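Bacteriocin (Pseudomonas syringae pv. tomato, PDB 4FZL) degrades the peptidoglycan precursor lipid II as a colicin M-like bacteriocin, probably by a metal-dependent phosphatase activity. Local coordinates at residues Asn4-Val9 and Phe35-Lys40; His103-Leu108 and Ser217-Thr222; Ser145-Phe150 and Arg171-Ile176. One frame throughout, in Å; residues are numbered along the deposited sequence. Where two conformers were deposited one is given.

Contact 1. Residues Asn4-Val9 and Phe35-Lys40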
ATOM      1  N   ASN A   4     -27.496   7.660 -12.821  1.00 37.48           N
ATOM      2  CA  ASN A   4     -26.957   6.799 -13.814  1.00 32.22           C
ATOM      3  C   ASN A   4     -26.687   5.358 -13.295  1.00 26.50           C
ATOM      4  O   ASN A   4     -26.604   5.082 -12.076  1.00 31.82           O
ATOM      5  CB  ASN A   4     -25.697   7.454 -14.442  1.00 31.22           C
ATOM      6  CG  ASN A   4     -24.525   7.332 -13.583  1.00 31.61           C
ATOM      7  OD1 ASN A   4     -24.035   6.239 -13.415  1.00 27.11           O
ATOM      8  ND2 ASN A   4     -23.997   8.441 -13.129  1.00 28.06           N
ATOM      9  N   PRO A   5     -26.551   4.438 -14.255  1.00 25.62           N
ATOM     10  CA  PRO A   5     -26.472   3.022 -13.990  1.00 27.98           C
ATOM     11  C   PRO A   5     -25.121   2.598 -13.527  1.00 21.77           C
ATOM     12  O   PRO A   5     -25.103   1.532 -12.897  1.00 27.93           O
ATOM     13  CB  PRO A   5     -26.818   2.375 -15.351  1.00 26.98           C
ATOM     14  CG  PRO A   5     -26.496   3.442 -16.343  1.00 28.61           C
ATOM     15  CD  PRO A   5     -26.893   4.701 -15.653  1.00 25.65           C
ATOM     16  N   VAL A   6     -24.057   3.360 -13.814  1.00 21.00           N
ATOM     17  CA  VAL A   6     -22.738   3.050 -13.286  1.00 22.30           C
ATOM     18  C   VAL A   6     -22.732   3.216 -11.789  1.00 20.29           C
ATOM     19  O   VAL A   6     -22.265   2.277 -11.057  1.00 24.08           O
ATOM     20  CB  VAL A   6     -21.610   3.878 -13.947  1.00 26.88           C
ATOM     21  CG1 VAL A   6     -20.195   3.618 -13.364  1.00 22.84           C
ATOM     22  CG2 VAL A   6     -21.597   3.655 -15.486  1.00 27.76           C
ATOM     23  N   ALA A   7     -23.270   4.336 -11.294  1.00 24.53           N
ATOM     24  CA  ALA A   7     -23.341   4.529  -9.845  1.00 24.51           C
ATOM     25  C   ALA A   7     -24.238   3.450  -9.180  1.00 20.84           C
ATOM     26  O   ALA A   7     -23.965   2.979  -8.038  1.00 23.87           O
ATOM     27  CB  ALA A   7     -23.855   5.934  -9.486  1.00 25.40           C
ATOM     28  N   THR A   8     -25.373   3.098  -9.824  1.00 20.70           N
ATOM     29  CA  THR A   8     -26.230   2.058  -9.325  1.00 22.43           C
ATOM     30  C   THR A   8     -25.521   0.727  -9.055  1.00 21.47           C
ATOM     31  O   THR A   8     -25.657   0.134  -7.954  1.00 24.86           O
ATOM     32  CB  THR A   8     -27.446   1.893 -10.244  1.00 27.78           C
ATOM     33  OG1 THR A   8     -28.163   3.126 -10.291  1.00 30.47           O
ATOM     34  CG2 THR A   8     -28.396   0.773  -9.740  1.00 27.97           C
ATOM     35  N   VAL A   9     -24.717   0.311 -10.015  1.00 21.53           N
ATOM     36  CA  VAL A   9     -23.925  -0.903  -9.915  1.00 23.16           C
ATOM     37  C   VAL A   9     -22.860  -0.742  -8.811  1.00 21.49           C
ATOM     38  O   VAL A   9     -22.692  -1.622  -7.957  1.00 24.88           O
ATOM     39  CB  VAL A   9     -23.296  -1.276 -11.264  1.00 24.31           C
ATOM     40  CG1 VAL A   9     -22.057  -2.277 -11.137  1.00 25.43           C
ATOM     41  CG2 VAL A   9     -24.429  -1.774 -12.197  1.00 26.78           C
ATOM     42  N   PHE A  35     -12.298  -5.027 -19.021  1.00 24.07           N
ATOM     43  CA  PHE A  35     -11.695  -3.846 -18.388  1.00 22.91           C
ATOM     44  C   PHE A  35     -12.224  -2.596 -19.053  1.00 23.41           C
ATOM     45  O   PHE A  35     -11.491  -1.769 -19.549  1.00 27.42           O
ATOM     46  CB  PHE A  35     -10.153  -3.871 -18.374  1.00 23.33           C
ATOM     47  CG  PHE A  35      -9.582  -2.882 -17.426  1.00 21.59           C
ATOM     48  CD1 PHE A  35      -9.848  -2.976 -16.066  1.00 26.11           C
ATOM     49  CD2 PHE A  35      -8.821  -1.844 -17.862  1.00 25.15           C
ATOM     50  CE1 PHE A  35      -9.365  -2.025 -15.174  1.00 28.98           C
ATOM     51  CE2 PHE A  35      -8.342  -0.922 -16.981  1.00 26.17           C
ATOM     52  CZ  PHE A  35      -8.600  -1.009 -15.631  1.00 29.88           C
ATOM     53  N   GLY A  36     -13.538  -2.538 -19.105  1.00 22.05           N
ATOM     54  CA  GLY A  36     -14.276  -1.424 -19.657  1.00 24.69           C
ATOM     55  C   GLY A  36     -14.650  -0.340 -18.671  1.00 22.86           C
ATOM     56  O   GLY A  36     -13.975  -0.160 -17.646  1.00 23.05           O
ATOM     57  N   ILE A  37     -15.716   0.402 -19.007  1.00 23.95           N
ATOM     58  CA  ILE A  37     -16.121   1.575 -18.183  1.00 22.21           C
ATOM     59  C   ILE A  37     -16.411   1.210 -16.735  1.00 20.38           C
ATOM     60  O   ILE A  37     -15.860   1.859 -15.849  1.00 23.60           O
ATOM     61  CB  ILE A  37     -17.325   2.349 -18.791  1.00 21.73           C
ATOM     62  CG1 ILE A  37     -16.889   2.953 -20.127  1.00 21.83           C
ATOM     63  CG2 ILE A  37     -17.901   3.381 -17.818  1.00 25.16           C
ATOM     64  CD1 ILE A  37     -18.084   3.465 -20.962  1.00 23.21           C
ATOM     65  N   GLN A  38     -17.291   0.231 -16.496  1.00 24.09           N
ATOM     66  CA  GLN A  38     -17.603  -0.097 -15.144  1.00 22.54           C
ATOM     67  C   GLN A  38     -16.375  -0.512 -14.332  1.00 20.24           C
ATOM     68  O   GLN A  38     -16.229  -0.108 -13.177  1.00 21.08           O
ATOM     69  CB  GLN A  38     -18.653  -1.171 -15.064  1.00 28.05           C
ATOM     70  CG  GLN A  38     -19.980  -0.686 -15.503  1.00 33.31           C
ATOM     71  CD  GLN A  38     -20.947  -0.388 -14.350  1.00 41.70           C
ATOM     72  OE1 GLN A  38     -20.574   0.035 -13.220  1.00 40.96           O
ATOM     73  NE2 GLN A  38     -22.200  -0.643 -14.635  1.00 38.17           N
ATOM     74  N   SER A  39     -15.504  -1.303 -14.935  1.00 20.56           N
ATOM     75  CA  SER A  39     -14.257  -1.689 -14.295  1.00 19.35           C
ATOM     76  C   SER A  39     -13.327  -0.524 -13.961  1.00 18.73           C
ATOM     77  O   SER A  39     -12.728  -0.441 -12.843  1.00 22.50           O
ATOM     78  CB  SER A  39     -13.477  -2.713 -15.142  1.00 24.35           C
ATOM     79  OG  SER A  39     -14.140  -3.901 -15.298  1.00 24.77           O
ATOM     80  N   LYS A  40     -13.219   0.412 -14.898  1.00 20.51           N
ATOM     81  CA  LYS A  40     -12.303   1.566 -14.732  1.00 20.88           C
ATOM     82  C   LYS A  40     -12.872   2.478 -13.689  1.00 19.03           C
ATOM     83  O   LYS A  40     -12.150   2.994 -12.827  1.00 21.12           O
ATOM     84  CB  LYS A  40     -12.068   2.263 -16.056  1.00 24.32           C
ATOM     85  CG  LYS A  40     -11.181   1.460 -17.029  1.00 24.36           C
ATOM     86  CD  LYS A  40     -11.035   2.220 -18.328  1.00 33.01           C
ATOM     87  CE  LYS A  40     -10.531   1.369 -19.479  1.00 37.04           C
ATOM     88  NZ  LYS A  40     -10.730   2.010 -20.811  1.00 42.44           N
TER
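Two helix starts meet here in the N-terminal, mainly helical part of the chain: Val6 and Val9 on helix 5-12 touch Gln38 and Ile37 at the beginning of helix 37-54. The backbones come nearest at Val6 and Gln38, whose CA atoms are 6.3 Å apart. Gln38 carries most of the contact. Its CG lies anti to the carbonyl carbon, beside the backbone N (chi1 -70°). The chain then bends at chi2 (-103°), and the amide reaches the two valines.

The amide oxygen meets mostly carbon. Gln38 OE1 is 3.4 Å from Val9 CG1 and 3.6 Å from Val6 CG1. Gln38 OE1 is also 3.5 Å from Val6 O; both are acceptors. The amide nitrogen takes the other methyl of Val9, with Gln38 NE2 3.5 Å from Val9 CG2. Both ends of the amide therefore rest on the branches of one valine. The Val6 and Gln38 side chains run antiparallel past one another. Beside them, Val6 CG2 and Ile37 CG2 make a loose apolar touch at 4.4 Å. Packing and not polar bonding joins the two segments.

The start of helix 5-12 is capped locally. Asn4 OD1 accepts from Ala7 N at 3.0 Å, with the donor tilted 31° from the carbonyl plane. Asn4 ND2 is bonded to Ser73 O, so the cap is also tied to a later part of the chain. Gly36 is the N-cap residue of the other helix; Asp33 OD1 accepts from both Gly36 N and Ser39 OG. Gln38 also touches Gln29 and Asp33 of helix 22-33, and Val6 touches Val41. The arrangement is a surface helix-helix contact, in which the first turns of two helices, one capped by Asn4, pack through aliphatic side chains and one glutamine.

Contact 2. Residues His103-Leu108 and Ser217-Thr222. With EDO (1,2-ethanediol), chain I.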
ATOM      1  N   HIS A 103      -2.794   3.899  -9.613  1.00 23.29           N
ATOM      2  CA  HIS A 103      -1.850   4.941  -9.737  1.00 24.22           C
ATOM      3  C   HIS A 103      -0.914   4.623 -10.904  1.00 23.36           C
ATOM      4  O   HIS A 103      -0.461   5.508 -11.592  1.00 24.15           O
ATOM      5  CB  HIS A 103      -1.054   5.124  -8.445  1.00 22.71           C
ATOM      6  CG  HIS A 103      -0.315   6.406  -8.414  1.00 24.49           C
ATOM      7  ND1 HIS A 103      -0.923   7.583  -8.098  1.00 26.22           N
ATOM      8  CD2 HIS A 103       1.028   6.709  -8.710  1.00 26.09           C
ATOM      9  CE1 HIS A 103      -0.014   8.556  -8.218  1.00 25.55           C
ATOM     10  NE2 HIS A 103       1.180   8.002  -8.543  1.00 26.30           N
ATOM     11  N   GLY A 104      -0.590   3.348 -11.134  1.00 21.63           N
ATOM     12  CA  GLY A 104       0.345   3.016 -12.256  1.00 25.18           C
ATOM     13  C   GLY A 104      -0.296   3.295 -13.639  1.00 24.43           C
ATOM     14  O   GLY A 104       0.389   3.497 -14.631  1.00 29.90           O
ATOM     15  N   MET A 105      -1.622   3.284 -13.691  0.50 26.59           N
ATOM     16  CA  MET A 105      -2.328   3.503 -14.953  0.50 28.36           C
ATOM     17  C   MET A 105      -2.926   4.904 -15.122  0.50 27.59           C
ATOM     18  O   MET A 105      -3.252   5.306 -16.240  0.50 30.46           O
ATOM     19  CB  MET A 105      -3.445   2.476 -15.108  0.50 37.33           C
ATOM     20  CG  MET A 105      -2.963   1.072 -15.454  0.50 41.66           C
ATOM     21  SD  MET A 105      -4.322  -0.015 -15.001  0.50 49.27           S
ATOM     22  CE  MET A 105      -5.523   1.308 -14.925  0.50 26.07           C
ATOM     23  N   PHE A 106      -3.109   5.623 -14.017  1.00 27.04           N
ATOM     24  CA  PHE A 106      -3.719   6.956 -14.070  1.00 35.39           C
ATOM     25  C   PHE A 106      -2.881   8.055 -13.466  1.00 29.33           C
ATOM     26  O   PHE A 106      -3.151   9.223 -13.750  1.00 33.34           O
ATOM     27  CB  PHE A 106      -5.076   6.975 -13.364  1.00 32.52           C
ATOM     28  CG  PHE A 106      -6.060   5.955 -13.882  1.00 29.07           C
ATOM     29  CD1 PHE A 106      -6.360   5.940 -15.236  1.00 45.40           C
ATOM     30  CD2 PHE A 106      -6.555   4.989 -13.088  1.00 30.53           C
ATOM     31  CE1 PHE A 106      -7.211   4.996 -15.772  1.00 57.27           C
ATOM     32  CE2 PHE A 106      -7.427   4.051 -13.592  1.00 28.65           C
ATOM     33  CZ  PHE A 106      -7.739   4.031 -14.927  1.00 45.71           C
ATOM     34  N   GLY A 107      -1.838   7.707 -12.697  1.00 28.95           N
ATOM     35  CA  GLY A 107      -1.075   8.682 -11.939  1.00 29.41           C
ATOM     36  C   GLY A 107       0.074   9.412 -12.634  1.00 30.12           C
ATOM     37  O   GLY A 107       0.732  10.218 -11.971  1.00 30.95           O
ATOM     38  N   LEU A 108       0.311   9.154 -13.936  1.00 28.41           N
ATOM     39  CA  LEU A 108       1.320   9.900 -14.734  1.00 34.61           C
ATOM     40  C   LEU A 108       2.749   9.808 -14.178  1.00 34.55           C
ATOM     41  O   LEU A 108       3.530  10.706 -14.329  1.00 35.45           O
ATOM     42  CB  LEU A 108       0.903  11.361 -14.812  1.00 36.80           C
ATOM     43  CG  LEU A 108      -0.469  11.619 -15.426  1.00 40.59           C
ATOM     44  CD1 LEU A 108      -0.726  13.125 -15.430  1.00 42.24           C
ATOM     45  CD2 LEU A 108      -0.559  11.045 -16.844  1.00 48.09           C
ATOM     46  N   SER A 217      -2.603  -5.787 -19.882  1.00 38.04           N
ATOM     47  CA  SER A 217      -1.338  -5.778 -20.633  1.00 38.70           C
ATOM     48  C   SER A 217      -1.464  -4.773 -21.799  1.00 38.72           C
ATOM     49  O   SER A 217      -0.471  -4.313 -22.321  1.00 51.43           O
ATOM     50  CB  SER A 217      -1.026  -7.169 -21.178  1.00 49.68           C
ATOM     51  OG  SER A 217      -1.992  -7.558 -22.171  1.00 49.59           O
ATOM     52  N   ALA A 218      -2.712  -4.487 -22.198  1.00 38.94           N
ATOM     53  CA  ALA A 218      -3.047  -3.606 -23.328  1.00 48.93           C
ATOM     54  C   ALA A 218      -3.122  -2.125 -22.911  1.00 44.82           C
ATOM     55  O   ALA A 218      -3.162  -1.229 -23.732  1.00 55.08           O
ATOM     56  CB  ALA A 218      -4.388  -4.044 -23.900  1.00 59.28           C
ATOM     57  N   VAL A 219      -3.116  -1.878 -21.622  1.00 36.37           N
ATOM     58  CA  VAL A 219      -3.340  -0.541 -21.100  1.00 33.50           C
ATOM     59  C   VAL A 219      -1.999   0.148 -20.777  1.00 30.86           C
ATOM     60  O   VAL A 219      -1.088  -0.490 -20.197  1.00 32.09           O
ATOM     61  CB  VAL A 219      -4.225  -0.653 -19.859  1.00 34.46           C
ATOM     62  CG1 VAL A 219      -4.356   0.686 -19.152  1.00 40.33           C
ATOM     63  CG2 VAL A 219      -5.544  -1.244 -20.328  1.00 36.40           C
ATOM     64  N   PRO A 220      -1.870   1.458 -21.110  1.00 32.04           N
ATOM     65  CA  PRO A 220      -0.588   2.099 -20.736  1.00 33.00           C
ATOM     66  C   PRO A 220      -0.351   2.187 -19.216  1.00 29.60           C
ATOM     67  O   PRO A 220      -1.271   2.340 -18.471  1.00 32.03           O
ATOM     68  CB  PRO A 220      -0.675   3.502 -21.329  1.00 37.09           C
ATOM     69  CG  PRO A 220      -1.804   3.434 -22.344  1.00 44.75           C
ATOM     70  CD  PRO A 220      -2.761   2.366 -21.851  1.00 39.95           C
ATOM     71  N   PHE A 221       0.888   2.114 -18.801  1.00 32.50           N
ATOM     72  CA  PHE A 221       1.283   2.195 -17.393  1.00 28.65           C
ATOM     73  C   PHE A 221       2.568   3.015 -17.310  1.00 27.51           C
ATOM     74  O   PHE A 221       3.430   3.063 -18.262  1.00 31.26           O
ATOM     75  CB  PHE A 221       1.505   0.808 -16.834  1.00 34.52           C
ATOM     76  CG  PHE A 221       2.627   0.058 -17.507  1.00 31.50           C
ATOM     77  CD1 PHE A 221       3.940   0.182 -17.078  1.00 36.46           C
ATOM     78  CD2 PHE A 221       2.327  -0.832 -18.519  1.00 35.94           C
ATOM     79  CE1 PHE A 221       4.955  -0.550 -17.673  1.00 39.16           C
ATOM     80  CE2 PHE A 221       3.329  -1.551 -19.137  1.00 45.93           C
ATOM     81  CZ  PHE A 221       4.652  -1.407 -18.710  1.00 39.82           C
ATOM     82  N   THR A 222       2.756   3.643 -16.132  1.00 28.24           N
ATOM     83  CA  THR A 222       4.043   4.293 -15.818  1.00 27.87           C
ATOM     84  C   THR A 222       4.413   3.929 -14.400  1.00 24.83           C
ATOM     85  O   THR A 222       3.629   4.115 -13.464  1.00 26.96           O
ATOM     86  CB  THR A 222       3.971   5.823 -15.964  1.00 28.56           C
ATOM     87  OG1 THR A 222       3.501   6.107 -17.291  1.00 34.93           O
ATOM     88  CG2 THR A 222       5.372   6.473 -15.766  1.00 32.87           C
TER
HETATM   89  C1  EDO I 307       5.025   1.414 -21.113  1.00 37.94           C
HETATM   90  O1  EDO I 307       5.039   2.358 -20.008  1.00 47.39           O
HETATM   91  C2  EDO I 307       3.626   0.792 -21.347  1.00 30.96           C
HETATM   92  O2  EDO I 307       2.655   1.774 -21.256  1.00 36.18           O
HETATM   93  O   HOH W   1       1.945   6.291 -12.961  1.00 26.80           O
HETATM   94  O   HOH W   2      -3.480   3.934 -18.601  1.00 37.68           O
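Gly104 O, in the last turn of helix 96-106, accepts from Thr222 N of the loop that follows helix 210-216, and the two backbones approach to 4.6 Å between the CA atoms of Met105 and Phe221. The bond is 2.8 Å from Thr222 N to Gly104 O, with an N-H...O angle of 164°, and the donor lies in the carbonyl plane. The same oxygen has a second, weaker kind of neighbour: Phe221 CA makes a CH...O contact with Gly104 O at 3.2 Å.

Two waters extend this backbone pairing. One donates to both His103 O and Thr222 O. The other donates to Met105 O and to Pro220 O, at 2.7 Å from each. Three successive carbonyls near the helix end are thus tied to the loop, one directly and two through water.

The main side-chain contact lies beside the second water. In one of two conformers, Met105 CG lies beside the backbone N (chi1 -74°) and is 4.0 Å from Val219 CG1, the side chains crossing at about a right angle. Because a second conformer exists, this packing is less certain. Met105 CG also comes to 3.7 Å from Pro220 O in that conformer. Phe221 meets the helix by CB, 3.7 Å from Gly104 O, while the ring turns off from the helix, touches Asn200 and Pro201, and has an ethanediol over one face. That molecule, probably from the crystallisation liquor, accepts from Phe221 N.

At the helix end, Gly107 CA sits over the centre of one face of the His103 ring. His103 is held at both ring nitrogens, by Tyr83 OH and Ala110 O. Leu108 leaves the helix with positive phi (59°). The whole is a helix C-terminal end joined by backbone and water bonds to the loop between helix 210-216 and strand 224-227.

Contact 3. Residues Ser145-Phe150 and Arg171-Ile176. With EDO (1,2-ethanediol), chain G; EDO (1,2-ethanediol), chain F; EDO (1,2-ethanediol), chain E.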
ATOM      1  N   SER A 145      26.428   4.041  19.133  1.00 41.09           N
ATOM      2  CA  SER A 145      25.470   4.313  18.095  1.00 29.71           C
ATOM      3  C   SER A 145      25.313   3.122  17.123  1.00 25.18           C
ATOM      4  O   SER A 145      26.282   2.335  16.901  1.00 27.89           O
ATOM      5  CB  SER A 145      25.948   5.570  17.383  1.00 43.51           C
ATOM      6  OG  SER A 145      26.918   5.229  16.427  1.00 56.60           O
ATOM      7  N   LEU A 146      24.126   3.018  16.532  1.00 28.49           N
ATOM      8  CA  LEU A 146      23.818   1.961  15.525  1.00 25.24           C
ATOM      9  C   LEU A 146      23.077   2.652  14.373  1.00 24.23           C
ATOM     10  O   LEU A 146      22.135   3.398  14.611  1.00 23.79           O
ATOM     11  CB  LEU A 146      22.863   0.953  16.117  1.00 23.60           C
ATOM     12  CG  LEU A 146      22.374  -0.176  15.190  1.00 28.79           C
ATOM     13  CD1 LEU A 146      23.528  -1.138  15.123  1.00 30.07           C
ATOM     14  CD2 LEU A 146      21.168  -0.889  15.698  1.00 36.06           C
ATOM     15  N   ASP A 147      23.434   2.354  13.137  1.00 22.58           N
ATOM     16  CA  ASP A 147      22.715   2.904  12.009  1.00 19.98           C
ATOM     17  C   ASP A 147      22.944   1.939  10.874  1.00 18.55           C
ATOM     18  O   ASP A 147      23.939   2.080  10.161  1.00 20.95           O
ATOM     19  CB  ASP A 147      23.186   4.343  11.737  1.00 22.89           C
ATOM     20  CG  ASP A 147      22.252   5.179  10.868  1.00 27.97           C
ATOM     21  OD1 ASP A 147      21.289   4.578  10.321  1.00 24.11           O
ATOM     22  OD2 ASP A 147      22.431   6.462  10.744  1.00 31.54           O
ATOM     23  N   VAL A 148      22.038   1.002  10.660  0.50 20.69           N
ATOM     24  CA  VAL A 148      22.233   0.025   9.631  0.50 19.96           C
ATOM     25  C   VAL A 148      20.953  -0.202   8.856  0.50 19.56           C
ATOM     26  O   VAL A 148      19.856   0.110   9.326  0.50 22.51           O
ATOM     27  CB  VAL A 148      22.720  -1.289  10.248  0.50 26.62           C
ATOM     28  CG1 VAL A 148      24.041  -1.056  10.976  0.50 31.31           C
ATOM     29  CG2 VAL A 148      21.654  -1.847  11.188  0.50 22.47           C
ATOM     30  N   ASN A 149      21.098  -0.744   7.667  1.00 18.69           N
ATOM     31  CA  ASN A 149      19.950  -0.974   6.802  1.00 19.80           C
ATOM     32  C   ASN A 149      19.823  -2.465   6.495  1.00 20.23           C
ATOM     33  O   ASN A 149      20.803  -3.229   6.588  1.00 25.58           O
ATOM     34  CB  ASN A 149      20.165  -0.264   5.499  1.00 18.98           C
ATOM     35  CG  ASN A 149      20.602   1.170   5.644  1.00 17.03           C
ATOM     36  OD1 ASN A 149      21.723   1.591   5.049  1.00 22.65           O
ATOM     37  ND2 ASN A 149      19.900   1.900   6.420  1.00 17.13           N
ATOM     38  N   PHE A 150      18.590  -2.878   6.266  1.00 20.13           N
ATOM     39  CA  PHE A 150      18.282  -4.290   5.990  1.00 19.18           C
ATOM     40  C   PHE A 150      17.062  -4.480   5.081  1.00 19.89           C
ATOM     41  O   PHE A 150      16.103  -3.691   5.175  1.00 21.39           O
ATOM     42  CB  PHE A 150      18.142  -5.120   7.281  1.00 26.66           C
ATOM     43  CG  PHE A 150      17.050  -4.651   8.188  1.00 24.31           C
ATOM     44  CD1 PHE A 150      15.801  -5.263   8.242  1.00 23.08           C
ATOM     45  CD2 PHE A 150      17.296  -3.581   9.013  1.00 27.35           C
ATOM     46  CE1 PHE A 150      14.832  -4.794   9.134  1.00 27.06           C
ATOM     47  CE2 PHE A 150      16.333  -3.105   9.885  1.00 32.86           C
ATOM     48  CZ  PHE A 150      15.091  -3.699   9.936  1.00 25.38           C
ATOM     49  N   ARG A 171      15.725   1.005   7.683  1.00 19.40           N
ATOM     50  CA  ARG A 171      16.855   1.525   8.422  1.00 19.98           C
ATOM     51  C   ARG A 171      16.578   1.503   9.910  1.00 19.12           C
ATOM     52  O   ARG A 171      15.522   1.940  10.326  1.00 20.06           O
ATOM     53  CB  ARG A 171      17.123   2.973   8.014  1.00 18.67           C
ATOM     54  CG  ARG A 171      18.217   3.693   8.773  1.00 19.65           C
ATOM     55  CD  ARG A 171      18.325   5.074   8.214  1.00 23.07           C
ATOM     56  NE  ARG A 171      19.324   5.869   8.884  1.00 24.72           N
ATOM     57  CZ  ARG A 171      19.378   7.198   8.804  1.00 23.24           C
ATOM     58  NH1 ARG A 171      18.387   7.873   8.210  1.00 30.69           N
ATOM     59  NH2 ARG A 171      20.347   7.861   9.442  1.00 29.86           N
ATOM     60  N   LEU A 172      17.499   0.954  10.703  1.00 21.92           N
ATOM     61  CA  LEU A 172      17.417   0.933  12.152  1.00 20.66           C
ATOM     62  C   LEU A 172      18.477   1.878  12.655  1.00 22.86           C
ATOM     63  O   LEU A 172      19.686   1.662  12.403  1.00 20.96           O
ATOM     64  CB  LEU A 172      17.669  -0.482  12.707  1.00 23.83           C
ATOM     65  CG  LEU A 172      17.487  -0.643  14.222  1.00 25.27           C
ATOM     66  CD1 LEU A 172      16.067  -0.368  14.761  1.00 29.26           C
ATOM     67  CD2 LEU A 172      17.998  -2.058  14.605  1.00 30.47           C
ATOM     68  N   VAL A 173      18.055   2.913  13.389  1.00 20.08           N
ATOM     69  CA  VAL A 173      18.984   3.953  13.784  1.00 21.71           C
ATOM     70  C   VAL A 173      18.677   4.336  15.245  1.00 23.12           C
ATOM     71  O   VAL A 173      17.509   4.569  15.629  1.00 22.88           O
ATOM     72  CB  VAL A 173      18.917   5.185  12.821  1.00 21.80           C
ATOM     73  CG1 VAL A 173      17.482   5.680  12.610  1.00 25.20           C
ATOM     74  CG2 VAL A 173      19.785   6.298  13.356  1.00 29.70           C
ATOM     75  N   GLY A 174      19.728   4.359  16.053  1.00 22.35           N
ATOM     76  CA  GLY A 174      19.618   4.717  17.438  1.00 27.14           C
ATOM     77  C   GLY A 174      20.878   4.440  18.200  1.00 26.17           C
ATOM     78  O   GLY A 174      21.992   4.443  17.660  1.00 27.75           O
ATOM     79  N   THR A 175      20.693   4.257  19.508  1.00 31.38           N
ATOM     80  CA  THR A 175      21.804   4.078  20.425  1.00 32.26           C
ATOM     81  C   THR A 175      21.607   2.782  21.215  1.00 31.29           C
ATOM     82  O   THR A 175      20.449   2.334  21.510  1.00 39.06           O
ATOM     83  CB  THR A 175      21.963   5.334  21.349  1.00 39.22           C
ATOM     84  OG1 THR A 175      20.795   5.522  22.134  1.00 51.39           O
ATOM     85  CG2 THR A 175      22.242   6.649  20.528  1.00 49.04           C
ATOM     86  N   ILE A 176      22.735   2.201  21.575  1.00 36.26           N
ATOM     87  CA  ILE A 176      22.796   0.997  22.367  1.00 33.70           C
ATOM     88  C   ILE A 176      23.482   1.344  23.668  1.00 44.24           C
ATOM     89  O   ILE A 176      24.526   1.980  23.655  1.00 41.12           O
ATOM     90  CB  ILE A 176      23.626  -0.055  21.657  1.00 31.94           C
ATOM     91  CG1 ILE A 176      22.960  -0.459  20.358  1.00 39.33           C
ATOM     92  CG2 ILE A 176      23.911  -1.246  22.569  1.00 42.67           C
ATOM     93  CD1 ILE A 176      23.882  -1.191  19.453  1.00 37.68           C
TER
HETATM   94  C1  EDO G 305      27.630   2.605  11.686  1.00 33.98           C
HETATM   95  O1  EDO G 305      27.030   3.891  11.946  1.00 34.13           O
HETATM   96  C2  EDO G 305      26.711   1.405  11.720  1.00 30.84           C
HETATM   97  O2  EDO G 305      26.092   1.249  12.968  1.00 29.44           O
HETATM   98  C1  EDO F 304      18.748  11.194   7.681  1.00 34.00           C
HETATM   99  O1  EDO F 304      18.588  12.350   6.759  1.00 48.61           O
HETATM  100  C2  EDO F 304      20.213  11.159   8.028  1.00 29.58           C
HETATM  101  O2  EDO F 304      20.627  10.855   9.366  1.00 37.76           O
HETATM  102  C1  EDO E 303      15.598   6.110   5.670  1.00 26.65           C
HETATM  103  O1  EDO E 303      16.060   7.176   6.516  1.00 24.48           O
HETATM  104  C2  EDO E 303      15.564   6.519   4.249  1.00 24.82           C
HETATM  105  O2  EDO E 303      14.674   7.593   4.013  1.00 33.66           O
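Asp147 and Arg171 form a salt bridge across two neighbouring antiparallel strands, 142-153 and 167-178. Arg171 is extended from CG to NE, with CG anti to the backbone N (chi1 176°), which carries the group out to Asp147. Asp147 CG is also anti to its own N (chi1 -163°). Arg171 grips the carboxylate side-on, through NE and NH2. Arg171 NE bonds Asp147 OD1 and Arg171 NH2 bonds Asp147 OD2, both at 2.8 Å. Each oxygen uses its syn lone pair, and the two planes are only 9° apart.

Neighbours pad this pair. Val173 CG1 lies over one guanidinium face, toward the rim, and Val173 CB is 3.5 Å from Asp147 OD1. Asn149 runs alongside the arginine, its ND2 3.4 Å from Arg171 CB. Ethanediols, probably from the crystallisation liquor, accept from Arg171 NH1 and NH2.

The other face of the sheet is apolar. Leu146 CD2 meets Leu172 CD2 at 3.6 Å, the side chains crossing obliquely. Leu172 CB lies at the edge of the Phe150 ring, 4.1 Å from CE2, and Leu146 CB touches Ile176 CD1. Val131 and Val134 of helix 129-135 pack on this face.

Backbone bonds pair Leu146 with Gly174 and Val148 with Leu172, two for each pair. Arg171 NH1 lies near Arg191 NH1, and the Asp147 carboxylate probably eases this closeness of like charges. The chemistry implies an antiparallel pair of neighbouring strands with two unlike faces: a charged pair on one, and on the other a hydrophobic layer that seats a helix.

Contacts 1 and 2 are surface contacts in the largely helical half of the chain; contact 3 is partly buried and lies in the sheet, on the opposite side of the chain's centre from contact 1. Contacts 1 and 2 touch: Phe35 packs on Met105 and Val219, with Phe35 CZ 3.9 Å from Met105 CE. Contact 3 lies about 23 Å from contact 2 between nearest atoms, although its strands fall within the loop that contact 2 closes. The chemistry changes with place. Helix meets helix by side-chain packing in contact 1, a helix end meets a loop largely through backbone and water in contact 2, and contact 3 combines regular strand pairing with an ion pair.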